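PDB 6EF6: aminoglycoside phosphotransferase from Mycobacterium smegmatis, which phosphorylates (S)-1-amino-2-propanol as the kinase of the aminoacetone utilization microcompartment. Local coordinates for residues 82-85 with 86-90; 298-301 with 302-305. All coordinates share one frame; numbering follows the deposited sequence.

Interaction 1 (82-85 with 86-90); sequences ESEL and DWLAA
Glu-82 to Leu-85 hand their carbonyls to the amides of Asp-86 to Ala-89, the i to i+4 bonding of one continuous alpha helix. Asp-86 N to Glu-82 O spans 2.9 Å; the bond from Leu-88 N to Glu-84 O, 3.0 Å long, lies in the carbonyl plane and is the straightest of the four at 163°.

Apolar contact runs along one flank. CD2 of Leu-85 meets CD1 of Leu-88 at 3.9 Å, the two side chains crossing at a slant. The side chains pack on the sheet, Leu-85 against Val-127 and Leu-88 against Phe-129 of strand 124-130. Glu-84 runs beside Leu-88 in the same direction, its OE2 4.2 Å from Leu-88 CD1. The segment belongs to helix 78-94 of the N-terminal lobe of this kinase-like fold, probably the counterpart of helix C in protein kinases. Where those enzymes pair the helix glutamate with a strand lysine, Glu-84 OE1 here forms a salt bridge with Arg-69. With CG anti to the backbone N (chi1 172°) and an extended chain beyond it, the Glu-84 side chain comes within about 5 Å of the bound benzoic acid, whose pocket includes Arg-69.

The polar contact between side chains is indirect. One water lies 2.9 Å from Ser-83 OG and donates to Asp-86 OD2 at 2.8 Å. Asp-86 OD1 is engaged by Arg-110 in a salt bridge, so both carboxylate oxygens have partners. Ser-83 OG also bonds to Gly-171 N. Trp-87 turns its indole away to hydrogen-bond His-160 through NE1 and stack on Trp-164.

Interaction 2 (298-301 with 302-305); sequences ADEA and MLPS
A type I beta turn from Glu-300 to Leu-303 joins the short helix 297-300 to helix 303-320. Leu-303 N closes it by donating to Glu-300 O at 3.1 Å; Met-302 N to Asp-299 O, at 2.9 Å, is the i to i+3 bond one residue earlier. Both donors stand above the carbonyl plane, 63° and 65° out of it respectively, and not on a lone pair.

Leu-303 CG lies beside Glu-300 O, at 3.4 Å; the first torsion (chi1 -62°) keeps CG near the backbone N and so near that oxygen, while the side chain packs against Val-286 and Phe-262. Met-302 sets CG 3.6 Å from Ala-298 O, then bends at chi2 and chi3 and touches Lys-214 and Tyr-218 of helix 198-218. Pro-304 CD lies 3.7 Å from Ala-301 O.

A water donates to Ala-301 O at 2.7 Å and accepts from Ser-305 OG at 2.8 Å, an oxygen also hydrogen-bonded to Tyr-345 OH. Pro-304 has no amide hydrogen, which leaves Glu-300 O without an i+4 donor, and it takes Leu-303 N instead; the water bridges Ala-301 to Ser-305 where no direct bond from Ser-305 N to Ala-301 O is made.

How the interactions relate
Along the chain, interaction 1 comes first, inside helix 78-94 of the N-terminal lobe beside the five-stranded antiparallel sheet. Interaction 2 follows more than 200 residues later, in the helical C-terminal lobe. The two are in series, neither nested nor crossed, and each joins adjoining residues without closing a long loop. The centres of interactions 1 and 2 lie about 29 Å apart; the nearest atoms of interactions 1 and 2 are about 16 Å apart and do not touch. The 82-90 segment packs a helix on the sheet near the benzoic acid pocket; the 298-305 segment turns the chain between two helices and sets it against helices 198-218 and 278-290.

Interaction 1 (82-85 with 86-90)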
ATOM      1  N   GLU A  82      11.713 -10.735  -4.881  1.00 22.95           N
ATOM      2  CA  GLU A  82      13.036 -10.264  -5.285  1.00 23.36           C
ATOM      3  C   GLU A  82      12.957  -8.973  -6.096  1.00 22.50           C
ATOM      4  O   GLU A  82      13.799  -8.092  -5.926  1.00 23.72           O
ATOM      5  CB  GLU A  82      13.771 -11.333  -6.072  1.00 26.04           C
ATOM      6  CG  GLU A  82      14.153 -12.529  -5.210  1.00 32.54           C
ATOM      7  CD  GLU A  82      14.673 -13.688  -6.032  1.00 61.82           C
ATOM      8  OE1 GLU A  82      14.608 -13.621  -7.279  1.00 70.97           O
ATOM      9  OE2 GLU A  82      15.140 -14.672  -5.425  1.00 75.39           O
ATOM     10  N   SER A  83      11.945  -8.830  -6.961  1.00 21.09           N
ATOM     11  CA  SER A  83      11.762  -7.598  -7.716  1.00 21.22           C
ATOM     12  C   SER A  83      11.454  -6.405  -6.812  1.00 20.05           C
ATOM     13  O   SER A  83      11.943  -5.295  -7.058  1.00 22.56           O
ATOM     14  CB  SER A  83      10.698  -7.803  -8.792  1.00 22.57           C
ATOM     15  OG  SER A  83      11.198  -8.666  -9.812  1.00 25.54           O
ATOM     16  N   GLU A  84      10.616  -6.587  -5.777  1.00 19.71           N
ATOM     17  CA  GLU A  84      10.398  -5.523  -4.799  1.00 19.04           C
ATOM     18  C   GLU A  84      11.734  -5.114  -4.212  1.00 18.47           C
ATOM     19  O   GLU A  84      12.036  -3.926  -4.096  1.00 18.84           O
ATOM     20  CB  GLU A  84       9.484  -6.026  -3.673  1.00 18.29           C
ATOM     21  CG  GLU A  84       9.351  -5.028  -2.492  1.00 17.77           C
ATOM     22  CD  GLU A  84       8.971  -5.683  -1.152  1.00 26.14           C
ATOM     23  OE1 GLU A  84       8.723  -6.906  -1.117  1.00 23.72           O
ATOM     24  OE2 GLU A  84       8.925  -4.948  -0.138  1.00 21.64           O
ATOM     25  N   LEU A  85      12.520  -6.103  -3.776  1.00 19.28           N
ATOM     26  CA  LEU A  85      13.805  -5.825  -3.134  1.00 20.40           C
ATOM     27  C   LEU A  85      14.774  -5.130  -4.091  1.00 22.56           C
ATOM     28  O   LEU A  85      15.560  -4.295  -3.655  1.00 23.45           O
ATOM     29  CB  LEU A  85      14.408  -7.104  -2.519  1.00 21.91           C
ATOM     30  CG  LEU A  85      13.487  -7.840  -1.502  1.00 20.99           C
ATOM     31  CD1 LEU A  85      14.236  -8.996  -0.883  1.00 23.27           C
ATOM     32  CD2 LEU A  85      12.892  -6.935  -0.438  1.00 22.68           C
ATOM     33  N   ASP A  86      14.710  -5.429  -5.387  1.00 21.32           N
ATOM     34  CA  ASP A  86      15.532  -4.697  -6.358  1.00 21.02           C
ATOM     35  C   ASP A  86      15.132  -3.226  -6.433  1.00 22.76           C
ATOM     36  O   ASP A  86      15.994  -2.345  -6.550  1.00 24.11           O
ATOM     37  CB  ASP A  86      15.382  -5.331  -7.736  1.00 23.86           C
ATOM     38  CG  ASP A  86      16.134  -6.673  -7.872  1.00 26.52           C
ATOM     39  OD1 ASP A  86      17.046  -6.934  -7.046  1.00 27.03           O
ATOM     40  OD2 ASP A  86      15.772  -7.434  -8.789  1.00 28.77           O
ATOM     41  N   TRP A  87      13.823  -2.909  -6.336  1.00 19.78           N
ATOM     42  CA  TRP A  87      13.456  -1.503  -6.290  1.00 19.34           C
ATOM     43  C   TRP A  87      13.967  -0.854  -5.011  1.00 21.29           C
ATOM     44  O   TRP A  87      14.474   0.284  -5.041  1.00 20.80           O
ATOM     45  CB  TRP A  87      11.949  -1.319  -6.434  1.00 18.59           C
ATOM     46  CG  TRP A  87      11.527   0.093  -6.722  1.00 18.09           C
ATOM     47  CD1 TRP A  87      12.296   1.090  -7.223  1.00 18.56           C
ATOM     48  CD2 TRP A  87      10.224   0.686  -6.522  1.00 16.21           C
ATOM     49  NE1 TRP A  87      11.581   2.249  -7.342  1.00 18.02           N
ATOM     50  CE2 TRP A  87      10.299   2.045  -6.901  1.00 16.68           C
ATOM     51  CE3 TRP A  87       9.026   0.204  -6.029  1.00 17.05           C
ATOM     52  CZ2 TRP A  87       9.221   2.898  -6.876  1.00 16.82           C
ATOM     53  CZ3 TRP A  87       7.951   1.061  -5.963  1.00 17.36           C
ATOM     54  CH2 TRP A  87       8.046   2.410  -6.366  1.00 15.84           C
ATOM     55  N   LEU A  88      13.831  -1.543  -3.867  1.00 20.55           N
ATOM     56  CA  LEU A  88      14.343  -0.960  -2.632  1.00 22.72           C
ATOM     57  C   LEU A  88      15.822  -0.660  -2.749  1.00 22.11           C
ATOM     58  O   LEU A  88      16.280   0.400  -2.303  1.00 23.35           O
ATOM     59  CB  LEU A  88      14.108  -1.880  -1.420  1.00 21.67           C
ATOM     60  CG  LEU A  88      12.696  -2.256  -1.064  1.00 21.35           C
ATOM     61  CD1 LEU A  88      12.672  -3.131   0.200  1.00 23.53           C
ATOM     62  CD2 LEU A  88      11.823  -1.027  -0.888  1.00 22.76           C
ATOM     63  N   ALA A  89      16.580  -1.565  -3.355  1.00 22.15           N
ATOM     64  CA  ALA A  89      18.019  -1.351  -3.473  1.00 24.07           C
ATOM     65  C   ALA A  89      18.331  -0.125  -4.323  1.00 23.95           C
ATOM     66  O   ALA A  89      19.268   0.629  -4.021  1.00 26.57           O
ATOM     67  CB  ALA A  89      18.674  -2.603  -4.054  1.00 26.00           C
ATOM     68  N   ALA A  90      17.565   0.086  -5.393  1.00 22.87           N
ATOM     69  CA  ALA A  90      17.759   1.262  -6.245  1.00 23.70           C
ATOM     70  C   ALA A  90      17.333   2.534  -5.528  1.00 24.34           C
ATOM     71  O   ALA A  90      18.015   3.557  -5.618  1.00 24.53           O
ATOM     72  CB  ALA A  90      16.979   1.082  -7.536  1.00 26.59           C
TER
HETATM   73  O   HOH W   1      13.827  -8.056 -10.729  1.00 30.61           O

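Interaction 2 (298-301 with 302-305)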
ATOM      1  N   ALA A 298      -4.835  17.911 -15.463  1.00 19.12           N
ATOM      2  CA  ALA A 298      -5.615  16.744 -15.848  1.00 19.76           C
ATOM      3  C   ALA A 298      -5.429  15.611 -14.865  1.00 21.65           C
ATOM      4  O   ALA A 298      -6.354  14.823 -14.631  1.00 21.80           O
ATOM      5  CB  ALA A 298      -5.211  16.298 -17.235  1.00 23.50           C
ATOM      6  N   ASP A 299      -4.252  15.512 -14.257  1.00 17.25           N
ATOM      7  CA  ASP A 299      -4.019  14.557 -13.192  1.00 17.11           C
ATOM      8  C   ASP A 299      -4.718  14.950 -11.908  1.00 15.13           C
ATOM      9  O   ASP A 299      -5.341  14.100 -11.235  1.00 15.29           O
ATOM     10  CB  ASP A 299      -2.544  14.313 -12.996  1.00 18.72           C
ATOM     11  CG  ASP A 299      -1.898  14.031 -14.309  1.00 25.05           C
ATOM     12  OD1 ASP A 299      -1.453  14.974 -15.007  1.00 36.43           O
ATOM     13  OD2 ASP A 299      -2.020  12.931 -14.814  1.00 21.12           O
ATOM     14  N   GLU A 300      -4.662  16.231 -11.545  1.00 15.39           N
ATOM     15  CA  GLU A 300      -5.386  16.701 -10.376  1.00 17.42           C
ATOM     16  C   GLU A 300      -6.870  16.425 -10.500  1.00 15.95           C
ATOM     17  O   GLU A 300      -7.526  16.002  -9.530  1.00 16.88           O
ATOM     18  CB  GLU A 300      -5.105  18.201 -10.187  1.00 18.78           C
ATOM     19  CG  GLU A 300      -5.655  18.734  -8.878  1.00 24.83           C
ATOM     20  CD  GLU A 300      -5.511  20.245  -8.749  1.00 34.55           C
ATOM     21  OE1 GLU A 300      -4.807  20.867  -9.567  1.00 29.62           O
ATOM     22  OE2 GLU A 300      -6.176  20.793  -7.863  1.00 34.57           O
ATOM     23  N   ALA A 301      -7.417  16.544 -11.688  1.00 16.90           N
ATOM     24  CA  ALA A 301      -8.818  16.276 -11.964  1.00 18.26           C
ATOM     25  C   ALA A 301      -9.163  14.803 -11.872  1.00 17.99           C
ATOM     26  O   ALA A 301     -10.365  14.502 -11.724  1.00 21.65           O
ATOM     27  CB  ALA A 301      -9.186  16.819 -13.354  1.00 20.98           C
ATOM     28  N   MET A 302      -8.185  13.909 -11.817  1.00 14.04           N
ATOM     29  CA  MET A 302      -8.421  12.491 -11.633  1.00 14.18           C
ATOM     30  C   MET A 302      -8.261  12.048 -10.189  1.00 14.03           C
ATOM     31  O   MET A 302      -8.497  10.894  -9.860  1.00 13.59           O
ATOM     32  CB  MET A 302      -7.503  11.660 -12.543  1.00 16.04           C
ATOM     33  CG  MET A 302      -7.943  11.653 -13.970  1.00 14.92           C
ATOM     34  SD  MET A 302      -9.517  10.827 -14.289  1.00 17.23           S
ATOM     35  CE  MET A 302      -9.021   9.147 -14.091  1.00 18.05           C
ATOM     36  N   LEU A 303      -7.834  12.928  -9.293  1.00 13.68           N
ATOM     37  CA  LEU A 303      -7.652  12.510  -7.897  1.00 13.21           C
ATOM     38  C   LEU A 303      -8.931  11.956  -7.273  1.00 14.42           C
ATOM     39  O   LEU A 303      -8.859  10.883  -6.650  1.00 13.95           O
ATOM     40  CB  LEU A 303      -6.990  13.616  -7.044  1.00 13.69           C
ATOM     41  CG  LEU A 303      -5.605  13.986  -7.519  1.00 13.80           C
ATOM     42  CD1 LEU A 303      -5.045  15.127  -6.678  1.00 17.42           C
ATOM     43  CD2 LEU A 303      -4.644  12.846  -7.502  1.00 18.87           C
ATOM     44  N   PRO A 304     -10.088  12.553  -7.484  1.00 13.86           N
ATOM     45  CA  PRO A 304     -11.312  11.951  -6.919  1.00 14.12           C
ATOM     46  C   PRO A 304     -11.574  10.565  -7.487  1.00 14.17           C
ATOM     47  O   PRO A 304     -12.003   9.645  -6.743  1.00 14.03           O
ATOM     48  CB  PRO A 304     -12.393  12.974  -7.249  1.00 17.66           C
ATOM     49  CG  PRO A 304     -11.650  14.284  -7.405  1.00 18.88           C
ATOM     50  CD  PRO A 304     -10.325  13.888  -8.031  1.00 15.81           C
ATOM     51  N   SER A 305     -11.319  10.358  -8.790  1.00 13.83           N
ATOM     52  CA  SER A 305     -11.452   9.036  -9.376  1.00 12.34           C
ATOM     53  C   SER A 305     -10.568   8.024  -8.666  1.00 12.79           C
ATOM     54  O   SER A 305     -10.996   6.886  -8.412  1.00 13.11           O
ATOM     55  CB  SER A 305     -11.083   9.074 -10.851  1.00 13.46           C
ATOM     56  OG  SER A 305     -12.066   9.694 -11.666  1.00 15.62           O
TER
HETATM   57  O   HOH W   2     -11.828  12.380 -10.993  1.00 18.52           O